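Local structure of metallo-beta-lactamase (Serratia marcescens, 6K4X) at residues G16-Y20 and V29-S33; P34-I38 and F60-D64; F200-E204 and A246-R250. The protein hydrolyses beta-lactam antibiotics as a zinc-dependent subclass B3 metallo-beta-lactamase and is held here in complex with the inhibitor 4-amino-2-sulfanylbenzoic acid. Residues are numbered along the deposited sequence.

In the fold
The three contacts illustrate how a metallo-beta-lactamase fold is assembled from sheets with helices packed outside. They follow one another along the chain, each closing before the next opens. Contacts 1 and 2 have centres about 10 Å apart: strand 29-31 of contact 1 is both the sequence predecessor and the sheet neighbour of strand 37-40 in contact 2, and Phe60 CD2 lies 3.4 Å from Leu30 CD2. Both thus belong to the seven-stranded mixed sheet, contact 1 inside it and contact 2 at its junction with the loop before strand 65-69. Contact 3 pairs helices 190-205 and 241-260, its centre about 25 Å from that of contact 1 and about 33 Å from that of contact 2, across the chain's centre from the latter.

Contact 1 of 3, residues G16-Y20 and V29-S33; sequences GNTHY and VLLSS
Strands 18-20 and 29-31 run antiparallel at 156°, their axes approaching to 4.7 Å. Before the first strand, Gly16 turns with positive phi (56°), and Asn17 (phi/psi -96°/18°) leads into it. Asn17 O accepts from Ser32 N at 3.0 Å; its p rotamer returns ND2 to Ser32 O at 2.9 Å, while OD1 is hydrogen-bonded to Ser161 OG. Thr18, extended, faces Leu31 in a non-hydrogen-bonded pair (CA-CA 4.8 Å), with Thr18 OG1 3.7 Å from Leu31 CD1 and hydrogen-bonded to Ser161 and Trp159 of the second sheet. This is a beta hairpin in the N-terminal sheet of the metallo-beta-lactamase fold, and the face carrying Thr18, Val29 and Leu31 packs on strand 155-163. His19 and Leu30 form a hydrogen-bonded pair (CA-CA 5.2 Å), His19 N donating to Leu30 O at 2.9 Å and Leu30 N to His19 O at 2.8 Å. The m rotamer of His19 brings NE2 within 2.9 Å of Ser32 OG, a hydrogen bond, while ND1 is hydrogen-bonded to Thr13 OG1. Tyr20 sits opposite Val29 (CA-CA 4.7 Å), non-hydrogen-bonded.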
# COMPACT_ATOMS: atom_id res chain seq x y z
N GLY A 16 -4.77 2.16 17.80
CA GLY A 16 -3.64 2.87 18.36
C GLY A 16 -3.29 4.08 17.52
O GLY A 16 -4.09 4.99 17.34
N ASN A 17 -2.05 4.14 17.04
CA ASN A 17 -1.53 5.24 16.24
C ASN A 17 -1.61 4.97 14.73
O ASN A 17 -0.90 5.67 13.97
CB ASN A 17 -0.10 5.58 16.65
CG ASN A 17 0.87 4.43 16.45
OD1 ASN A 17 0.51 3.25 16.56
ND2 ASN A 17 2.13 4.74 16.21
N THR A 18 -2.42 4.00 14.30
CA THR A 18 -2.65 3.73 12.90
C THR A 18 -3.97 4.37 12.47
O THR A 18 -5.02 3.97 12.98
CB THR A 18 -2.73 2.23 12.62
OG1 THR A 18 -1.46 1.62 12.88
CG2 THR A 18 -3.13 1.91 11.20
N HIS A 19 -3.89 5.31 11.54
CA HIS A 19 -5.06 6.08 11.10
C HIS A 19 -5.24 5.91 9.59
O HIS A 19 -4.25 6.02 8.84
CB HIS A 19 -4.90 7.58 11.41
CG HIS A 19 -4.34 7.83 12.77
ND1 HIS A 19 -5.11 7.73 13.92
CD2 HIS A 19 -3.08 8.10 13.17
CE1 HIS A 19 -4.32 7.98 14.96
NE2 HIS A 19 -3.07 8.18 14.52
N TYR A 20 -6.47 5.67 9.14
CA TYR A 20 -6.78 5.70 7.74
C TYR A 20 -7.00 7.15 7.31
O TYR A 20 -7.84 7.84 7.89
CB TYR A 20 -8.03 4.87 7.45
CG TYR A 20 -8.35 4.71 5.99
CD1 TYR A 20 -9.00 5.71 5.28
CD2 TYR A 20 -7.97 3.57 5.31
CE1 TYR A 20 -9.29 5.54 3.93
CE2 TYR A 20 -8.26 3.39 3.97
CZ TYR A 20 -8.91 4.39 3.27
OH TYR A 20 -9.21 4.19 1.95
N VAL A 29 -2.36 5.42 4.88
CA VAL A 29 -2.33 5.30 6.32
C VAL A 29 -1.31 6.27 6.89
O VAL A 29 -0.18 6.35 6.40
CB VAL A 29 -2.03 3.85 6.74
CG1 VAL A 29 -1.52 3.76 8.17
CG2 VAL A 29 -3.27 2.99 6.57
N LEU A 30 -1.69 6.93 7.98
CA LEU A 30 -0.74 7.68 8.77
C LEU A 30 -0.43 6.91 10.04
O LEU A 30 -1.35 6.57 10.81
CB LEU A 30 -1.32 9.04 9.11
CG LEU A 30 -0.32 10.01 9.72
CD1 LEU A 30 0.61 10.58 8.68
CD2 LEU A 30 -1.01 11.11 10.48
N LEU A 31 0.85 6.65 10.25
CA LEU A 31 1.34 6.07 11.47
C LEU A 31 1.97 7.20 12.27
O LEU A 31 2.97 7.76 11.84
CB LEU A 31 2.37 5.00 11.15
CG LEU A 31 2.89 4.21 12.34
CD1 LEU A 31 1.79 3.41 13.02
CD2 LEU A 31 4.02 3.29 11.92
N SER A 32 1.34 7.59 13.39
CA SER A 32 1.67 8.84 14.05
C SER A 32 2.56 8.63 15.27
O SER A 32 2.54 7.58 15.92
CB SER A 32 0.44 9.60 14.44
OG SER A 32 -0.38 8.82 15.29
N SER A 33 3.33 9.67 15.61
CA SER A 33 4.02 9.70 16.86
C SER A 33 4.26 11.14 17.27
O SER A 33 4.29 12.03 16.45
CB SER A 33 5.33 8.95 16.83
OG SER A 33 6.43 9.78 16.44

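Contact 2 of 3, residues P34-I38 and F60-D64; sequences PQGHI and FKLSD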
# COMPACT_ATOMS: atom_id res chain seq x y z
N PRO A 34 4.53 11.40 18.56
CA PRO A 34 4.91 12.74 19.00
C PRO A 34 6.20 13.27 18.36
O PRO A 34 6.46 14.47 18.46
CB PRO A 34 5.05 12.62 20.52
CG PRO A 34 4.21 11.41 20.87
CD PRO A 34 4.39 10.47 19.70
N GLN A 35 7.00 12.40 17.75
CA GLN A 35 8.27 12.79 17.17
C GLN A 35 8.19 12.88 15.64
O GLN A 35 9.19 13.23 15.01
CB GLN A 35 9.36 11.84 17.64
CG GLN A 35 9.47 11.87 19.16
CD GLN A 35 10.60 11.09 19.78
OE1 GLN A 35 11.27 10.30 19.13
NE2 GLN A 35 10.79 11.28 21.07
N GLY A 36 7.02 12.65 15.07
CA GLY A 36 6.84 12.69 13.64
C GLY A 36 6.17 11.43 13.12
O GLY A 36 6.01 10.44 13.86
N HIS A 37 5.73 11.49 11.86
CA HIS A 37 4.80 10.53 11.31
C HIS A 37 5.33 9.90 10.03
O HIS A 37 6.18 10.47 9.34
CB HIS A 37 3.45 11.18 11.00
CG HIS A 37 3.02 12.17 12.02
ND1 HIS A 37 2.91 11.86 13.37
CD2 HIS A 37 2.73 13.48 11.89
CE1 HIS A 37 2.55 12.95 14.00
NE2 HIS A 37 2.45 13.96 13.14
N ILE A 38 4.78 8.72 9.73
CA ILE A 38 5.03 8.01 8.48
C ILE A 38 3.70 7.91 7.74
O ILE A 38 2.70 7.48 8.33
CB ILE A 38 5.64 6.64 8.75
CG1 ILE A 38 7.01 6.80 9.44
CG2 ILE A 38 5.74 5.82 7.47
CD1 ILE A 38 7.65 5.51 9.88
N PHE A 60 -2.85 16.39 12.92
CA PHE A 60 -1.42 16.33 12.67
C PHE A 60 -1.00 17.42 11.68
O PHE A 60 -1.80 17.84 10.86
CB PHE A 60 -1.03 14.93 12.21
CG PHE A 60 -1.38 13.87 13.22
CD1 PHE A 60 -0.76 13.84 14.46
CD2 PHE A 60 -2.36 12.94 12.97
CE1 PHE A 60 -1.10 12.88 15.40
CE2 PHE A 60 -2.68 11.97 13.89
CZ PHE A 60 -2.07 11.96 15.13
N LYS A 61 0.29 17.75 11.70
CA LYS A 61 0.87 18.70 10.77
C LYS A 61 1.59 17.97 9.64
O LYS A 61 2.34 17.02 9.87
CB LYS A 61 1.92 19.55 11.48
CG LYS A 61 1.37 20.42 12.61
CD LYS A 61 2.46 21.14 13.39
CE LYS A 61 3.27 22.10 12.54
NZ LYS A 61 4.60 21.54 12.23
N LEU A 62 1.39 18.46 8.42
CA LEU A 62 2.04 17.86 7.26
C LEU A 62 3.57 17.91 7.42
O LEU A 62 4.27 16.99 7.04
CB LEU A 62 1.61 18.59 5.98
CG LEU A 62 0.13 18.50 5.64
CD1 LEU A 62 -0.13 19.08 4.26
CD2 LEU A 62 -0.38 17.08 5.73
N SER A 63 4.09 18.99 8.01
CA SER A 63 5.53 19.15 8.13
C SER A 63 6.15 18.10 9.06
O SER A 63 7.35 17.90 9.04
CB SER A 63 5.89 20.55 8.60
OG SER A 63 5.34 20.80 9.86
N ASP A 64 5.32 17.44 9.86
CA ASP A 64 5.79 16.39 10.75
C ASP A 64 5.80 15.00 10.10
O ASP A 64 6.28 14.06 10.70
CB ASP A 64 4.96 16.34 12.02
CG ASP A 64 5.30 17.46 12.98
OD1 ASP A 64 6.43 18.00 12.91
OD2 ASP A 64 4.41 17.81 13.78
O HOH W 1 1.96 16.67 13.83
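Segment 34-38 leaves a turn and enters strand 37-40 at His37, while segment 60-64 runs from a loop into a short 3-10 turn at Leu62-Asp64, where Asp64 N bonds to Lys61 O at 3.0 Å. The nearest CA atoms across the segments are those of Gly36 and Asp64, 4.8 Å apart, and one direct hydrogen bond joins the segments, from His37 N to Asp64 O at 2.9 Å. Gly36 adopts phi/psi of 128°/167°, at which a CB would jam against the preceding carbonyl oxygen and sit 3.2 Å from Asp64 O. The His37 side chain, pointing toward the other segment, fills the space between Phe60 and Asp64: CE1 lies 3.5 Å from Phe60 CD1, the rings meeting obliquely at 61° with centroids 4.6 Å apart, and CD2 lies 3.6 Å from Asp64 CB. Leu62 packs on helix 47-57, which links parallel neighbours 37-40 and 65-69 in a beta-alpha-beta crossover; segment 34-38 enters its first strand and segment 60-64 leads into its second. A water bonds to His37 NE2 (2.8 Å), accepts from Lys61 N (2.9 Å) and donates to Asp64 OD2 (2.7 Å). His37 ND1 accepts from Ser33 N, which is consistent with a neutral imidazole carrying its proton on NE2.

Contact 3 of 3, residues F200-E204 and A246-R250; sequences FEAVE and AAAGR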
# COMPACT_ATOMS: atom_id res chain seq x y z
N PHE A 200 2.76 -14.42 -2.81
CA PHE A 200 1.67 -15.07 -2.12
C PHE A 200 2.19 -15.81 -0.89
O PHE A 200 1.58 -15.74 0.19
CB PHE A 200 0.91 -16.06 -3.01
CG PHE A 200 0.49 -15.58 -4.37
CD1 PHE A 200 0.09 -14.27 -4.63
CD2 PHE A 200 0.50 -16.47 -5.42
CE1 PHE A 200 -0.27 -13.87 -5.91
CE2 PHE A 200 0.14 -16.07 -6.70
CZ PHE A 200 -0.24 -14.78 -6.94
N GLU A 201 3.31 -16.51 -1.05
CA GLU A 201 3.89 -17.29 0.05
C GLU A 201 4.35 -16.35 1.18
O GLU A 201 4.10 -16.62 2.36
CB GLU A 201 5.04 -18.14 -0.45
CG GLU A 201 4.60 -19.30 -1.32
CD GLU A 201 5.64 -20.40 -1.46
OE1 GLU A 201 5.32 -21.44 -2.07
OE2 GLU A 201 6.76 -20.21 -0.96
N ALA A 202 4.99 -15.24 0.82
CA ALA A 202 5.47 -14.33 1.85
C ALA A 202 4.28 -13.74 2.62
O ALA A 202 4.31 -13.63 3.86
CB ALA A 202 6.32 -13.25 1.25
N VAL A 203 3.26 -13.30 1.90
CA VAL A 203 2.16 -12.60 2.55
C VAL A 203 1.35 -13.55 3.44
O VAL A 203 0.94 -13.18 4.54
CB VAL A 203 1.30 -11.86 1.51
CG1 VAL A 203 0.02 -11.33 2.11
CG2 VAL A 203 2.11 -10.73 0.89
N GLU A 204 1.15 -14.79 3.00
CA GLU A 204 0.38 -15.74 3.81
C GLU A 204 1.18 -16.20 5.04
O GLU A 204 0.60 -16.90 5.90
CB GLU A 204 -0.20 -16.88 2.96
CG GLU A 204 0.82 -17.88 2.47
CD GLU A 204 0.39 -18.69 1.25
OE1 GLU A 204 -0.79 -18.58 0.82
OE2 GLU A 204 1.21 -19.47 0.77
N ALA A 246 -3.55 -13.30 0.03
CA ALA A 246 -2.65 -14.15 -0.72
C ALA A 246 -3.43 -15.18 -1.53
O ALA A 246 -3.10 -15.46 -2.69
CB ALA A 246 -1.65 -14.81 0.19
N ALA A 247 -4.43 -15.82 -0.91
CA ALA A 247 -5.22 -16.84 -1.58
C ALA A 247 -5.94 -16.24 -2.78
O ALA A 247 -6.06 -16.88 -3.82
CB ALA A 247 -6.19 -17.49 -0.63
N ALA A 248 -6.47 -15.03 -2.63
CA ALA A 248 -7.18 -14.41 -3.75
C ALA A 248 -6.20 -14.07 -4.87
O ALA A 248 -6.54 -14.16 -6.05
CB ALA A 248 -7.90 -13.17 -3.29
N GLY A 249 -5.00 -13.63 -4.51
CA GLY A 249 -3.95 -13.39 -5.49
C GLY A 249 -3.62 -14.66 -6.28
O GLY A 249 -3.59 -14.68 -7.52
N ARG A 250 -3.44 -15.77 -5.56
CA ARG A 250 -3.14 -17.04 -6.17
C ARG A 250 -4.27 -17.47 -7.11
O ARG A 250 -4.01 -17.92 -8.22
CB ARG A 250 -2.83 -18.08 -5.09
CG ARG A 250 -2.41 -19.43 -5.66
CD ARG A 250 -1.98 -20.41 -4.59
NE ARG A 250 -0.74 -20.06 -3.91
CZ ARG A 250 -0.60 -19.72 -2.63
NH1 ARG A 250 -1.64 -19.62 -1.81
NH2 ARG A 250 0.63 -19.47 -2.18
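Arg250 and Glu204 form a two-pronged salt bridge: NH1 donates to Glu204 OE1 and NH2 to Glu204 OE2, each at 3.0 Å, tying together a nearly antiparallel helix pair of the metallo-beta-lactamase fold. The segments of helices 190-205 and 241-260 run at 163° with axes 9.2 Å apart. Arg250 bends at chi3, and its guanidinium lays one face over Phe200 CB, 3.5 Å from NH2. Beneath, Arg250 CB makes an off-centre CH-pi contact with the Phe200 ring, 4.2 Å from its centroid. Small residues admit the approach. Ala246 CB sits 3.7 Å from Glu204 CB and 4.3 Å from Val203 CG1, and the Phe200 and Ala246 CA atoms come within 4.6 Å. Further inward, Phe200 and Val203 both touch Leu176, and the Phe200 side chain lies about 8 Å from that of the zinc ligand His150. With the backbone as it stands, a CB on Gly249 would clash, 2.9 Å from Phe200 CE1; Gly249 O lies 3.4 Å from Phe200 CZ.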